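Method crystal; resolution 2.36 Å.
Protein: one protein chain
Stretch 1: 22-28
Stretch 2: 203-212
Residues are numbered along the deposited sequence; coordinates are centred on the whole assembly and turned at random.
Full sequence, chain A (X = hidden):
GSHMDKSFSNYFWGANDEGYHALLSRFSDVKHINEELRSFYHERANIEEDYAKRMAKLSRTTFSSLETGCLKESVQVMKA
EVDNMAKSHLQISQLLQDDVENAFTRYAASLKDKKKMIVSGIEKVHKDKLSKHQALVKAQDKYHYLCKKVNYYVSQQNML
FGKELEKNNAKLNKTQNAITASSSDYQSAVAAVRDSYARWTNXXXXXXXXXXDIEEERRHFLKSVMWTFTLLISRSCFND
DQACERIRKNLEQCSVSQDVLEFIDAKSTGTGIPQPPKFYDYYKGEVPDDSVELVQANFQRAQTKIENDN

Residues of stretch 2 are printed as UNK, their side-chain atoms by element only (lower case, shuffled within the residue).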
# COMPACT_ATOMS: atom_id res chain seq x y z
N ALA A 22 20.43 -39.50 -0.51
CA ALA A 22 19.73 -38.49 -1.29
C ALA A 22 18.54 -37.91 -0.53
O ALA A 22 18.46 -36.69 -0.34
CB ALA A 22 19.27 -39.06 -2.62
N LEU A 23 17.62 -38.77 -0.10
CA LEU A 23 16.40 -38.32 0.57
C LEU A 23 16.70 -37.65 1.91
O LEU A 23 15.94 -36.80 2.36
CB LEU A 23 15.43 -39.49 0.77
CG LEU A 23 14.80 -40.09 -0.49
CD1 LEU A 23 13.79 -41.17 -0.13
CD2 LEU A 23 14.14 -39.00 -1.33
N LEU A 24 17.81 -38.03 2.54
CA LEU A 24 18.19 -37.40 3.80
C LEU A 24 18.71 -35.99 3.55
O LEU A 24 18.35 -35.05 4.26
CB LEU A 24 19.23 -38.24 4.53
CG LEU A 24 18.66 -39.16 5.62
CD1 LEU A 24 17.64 -40.14 5.04
CD2 LEU A 24 19.77 -39.89 6.35
N SER A 25 19.56 -35.85 2.54
CA SER A 25 20.14 -34.56 2.20
C SER A 25 19.11 -33.58 1.64
O SER A 25 19.33 -32.38 1.64
CB SER A 25 21.27 -34.75 1.18
OG SER A 25 20.81 -35.42 0.03
N ARG A 26 17.97 -34.11 1.18
CA ARG A 26 16.93 -33.26 0.62
C ARG A 26 16.31 -32.35 1.68
O ARG A 26 15.81 -31.27 1.37
CB ARG A 26 15.84 -34.11 -0.05
CG ARG A 26 14.64 -33.30 -0.51
CD ARG A 26 13.73 -34.05 -1.47
NE ARG A 26 12.52 -33.27 -1.75
CZ ARG A 26 12.47 -32.24 -2.59
NH1 ARG A 26 13.57 -31.85 -3.23
NH2 ARG A 26 11.33 -31.60 -2.78
N PHE A 27 16.35 -32.79 2.93
CA PHE A 27 15.82 -32.00 4.04
C PHE A 27 16.36 -30.58 4.07
O PHE A 27 15.65 -29.64 4.41
CB PHE A 27 16.12 -32.69 5.38
CG PHE A 27 15.09 -33.72 5.77
CD1 PHE A 27 13.85 -33.33 6.25
CD2 PHE A 27 15.37 -35.07 5.65
CE1 PHE A 27 12.91 -34.27 6.61
CE2 PHE A 27 14.42 -36.02 6.01
CZ PHE A 27 13.19 -35.61 6.49
N SER A 28 17.63 -30.42 3.69
CA SER A 28 18.27 -29.11 3.67
C SER A 28 17.80 -28.27 2.48
O SER A 28 17.81 -27.04 2.54
CB SER A 28 19.79 -29.26 3.65
OG SER A 28 20.21 -29.91 2.47
N UNK A 203 12.61 -51.25 6.95
CA UNK A 203 12.67 -49.97 7.65
C UNK A 203 12.79 -48.81 6.66
O UNK A 203 12.17 -47.77 6.85
o UNK A 203 12.38 -51.21 10.81
c UNK A 203 13.51 -49.29 9.95
o UNK A 203 11.41 -49.26 11.07
c UNK A 203 12.35 -49.97 10.67
c UNK A 203 13.84 -49.96 8.63
N UNK A 204 13.59 -49.00 5.62
CA UNK A 204 13.76 -47.97 4.61
C UNK A 204 12.48 -47.80 3.81
O UNK A 204 12.15 -46.69 3.37
c UNK A 204 15.58 -45.05 3.96
c UNK A 204 15.14 -47.24 2.62
n UNK A 204 15.34 -46.24 0.62
c UNK A 204 15.10 -47.43 1.27
c UNK A 204 14.93 -48.28 3.68
c UNK A 204 15.85 -43.70 3.79
c UNK A 204 15.42 -45.85 2.83
c UNK A 204 15.54 -45.26 1.55
c UNK A 204 15.81 -43.90 1.38
c UNK A 204 15.96 -43.14 2.51
N UNK A 205 11.76 -48.90 3.61
CA UNK A 205 10.44 -48.83 2.98
C UNK A 205 9.51 -47.95 3.81
O UNK A 205 8.84 -47.07 3.28
n UNK A 205 5.59 -50.54 1.22
c UNK A 205 9.83 -50.23 2.83
c UNK A 205 7.74 -51.62 2.71
n UNK A 205 4.08 -51.28 2.78
c UNK A 205 5.33 -51.17 2.36
c UNK A 205 8.31 -50.23 2.88
n UNK A 205 6.33 -51.68 3.08
N UNK A 206 9.48 -48.20 5.11
CA UNK A 206 8.65 -47.44 6.03
C UNK A 206 9.06 -45.97 6.03
O UNK A 206 8.21 -45.08 6.04
o UNK A 206 8.03 -47.23 8.37
c UNK A 206 8.74 -48.02 7.44
N UNK A 207 10.36 -45.74 6.01
CA UNK A 207 10.90 -44.38 5.99
C UNK A 207 10.56 -43.67 4.68
O UNK A 207 10.23 -42.49 4.68
c UNK A 207 12.98 -42.97 6.22
c UNK A 207 12.44 -44.39 6.17
o UNK A 207 12.77 -45.06 7.40
N UNK A 208 10.63 -44.40 3.57
CA UNK A 208 10.31 -43.83 2.26
C UNK A 208 8.86 -43.38 2.20
O UNK A 208 8.55 -42.34 1.60
s UNK A 208 12.35 -44.99 0.73
c UNK A 208 10.60 -44.84 1.15
N UNK A 209 7.96 -44.15 2.80
CA UNK A 209 6.56 -43.78 2.87
C UNK A 209 6.39 -42.46 3.62
O UNK A 209 5.68 -41.57 3.16
o UNK A 209 5.21 -47.17 3.09
c UNK A 209 5.73 -44.88 3.54
o UNK A 209 5.32 -45.80 1.38
c UNK A 209 5.40 -46.03 2.60
N UNK A 210 7.05 -42.35 4.76
CA UNK A 210 6.99 -41.14 5.57
C UNK A 210 7.64 -39.95 4.86
O UNK A 210 7.16 -38.82 4.97
c UNK A 210 7.65 -42.50 9.16
n UNK A 210 7.71 -43.82 11.27
c UNK A 210 6.95 -42.35 7.82
c UNK A 210 7.67 -41.36 6.93
c UNK A 210 6.95 -43.53 10.03
N UNK A 211 8.72 -40.22 4.13
CA UNK A 211 9.41 -39.17 3.39
C UNK A 211 8.56 -38.70 2.21
O UNK A 211 8.61 -37.53 1.83
c UNK A 211 13.12 -40.36 3.46
c UNK A 211 11.82 -39.79 4.01
c UNK A 211 12.06 -38.44 4.67
c UNK A 211 10.77 -39.66 2.90
N UNK A 212 7.79 -39.61 1.63
CA UNK A 212 6.89 -39.25 0.54
C UNK A 212 5.72 -38.44 1.06
O UNK A 212 5.24 -37.52 0.40
c UNK A 212 5.49 -40.18 -1.38
o UNK A 212 5.74 -42.47 -2.02
n UNK A 212 4.15 -41.27 -3.07
c UNK A 212 5.14 -41.41 -2.19
c UNK A 212 6.39 -40.49 -0.20

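Position 203 carries three carbons in a row, the third bearing two oxygens. That is a carboxylate on a two-methylene arm, so the residue is glutamate, E203. Its side chain is out of reach of stretch 1 and takes no part in the contact.

Position 204 has one carbon leading to fused five- and six-membered rings of eight carbons and one nitrogen, which only an indole provides. Its CA-to-CB bond points sideways, yet the six-membered ring reaches two leucines of stretch 1. The residue is tryptophan, W204, with chi1 at 180° (t). Its CZ2 lies 3.7 Å from L23 CD1, an oblique approach, while L24 CD1 sits at the ring edge, 4.2 Å from W204 CZ3. The indole nitrogen is hydrogen-bonded elsewhere in the structure.

Position 205 shows three carbons, a nitrogen, and a carbon carrying two more nitrogens: a guanidinium, hence arginine, R205. Its side chain is out of reach of stretch 1.

Position 206 has one carbon and one oxygen, the pattern of serine, S206, likewise without a partner across the contact.

At position 207 the first side-chain carbon bears both an oxygen and a carbon. This beta-branched hydroxyl identifies threonine, T207. Its CA-to-CB bond points toward stretch 1, but the nearest approach of the side chain, T207 CG2 to L24 CD1, is 5.6 Å, too far for contact; OG1 instead donates to E203 O at 2.8 Å, one turn back in its own helix.

Position 208 has one carbon and one sulfur, and the sulfur approaches L23; the residue is therefore cysteine, C208. Its SG lies 4.2 Å from L23 CD1, a marginal apolar contact.

Position 209 has two carbons, the second carrying two oxygens: aspartate, D209. Its OD2 is 3.9 Å from R205 NH1, a long salt bridge within the helix. The oxygen lies well out of the guanidinium plane, so charge alone links the pair.

Position 210 is a run of four carbons ending in nitrogen, which is lysine, K210. The chain is extended from chi2 to chi4 (all t), exposed, and clear of stretch 1.

Position 211 has four carbons forked at the second, with no heteroatom; its two terminal carbons approach L23 and F27. The fork beyond CB specifies leucine, L211. Its CA-to-CB bond points toward stretch 1, with CD1 3.7 Å from L23 CB and CD2 3.5 Å from F27 CZ, the latter oblique to the phenyl ring.

Position 212 has three carbons, the third carrying one oxygen and one nitrogen: a carboxamide, so glutamine, Q212. Its CA-to-CB bond points away from stretch 1, and both amide atoms are hydrogen-bonded elsewhere in the structure.

The contact is a small apolar patch, 233 Å² summed over both sides, between helices whose axes approach to 11.5 Å with 30° between their N-to-C directions. L23 and L211 are central: their CA atoms pair across the interface at 7.6 Å, both CA-to-CB bonds point toward the other stretch, and they have the largest covered areas. The CA-to-CB bonds of W204 and F27 point sideways, but the ends of both side chains come nearer, and their rings extend the patch. No hydrogen bond crosses, so the contact rests on apolar side-chain packing.

Stretch 2 (203-212) EWRSTCDKLQ
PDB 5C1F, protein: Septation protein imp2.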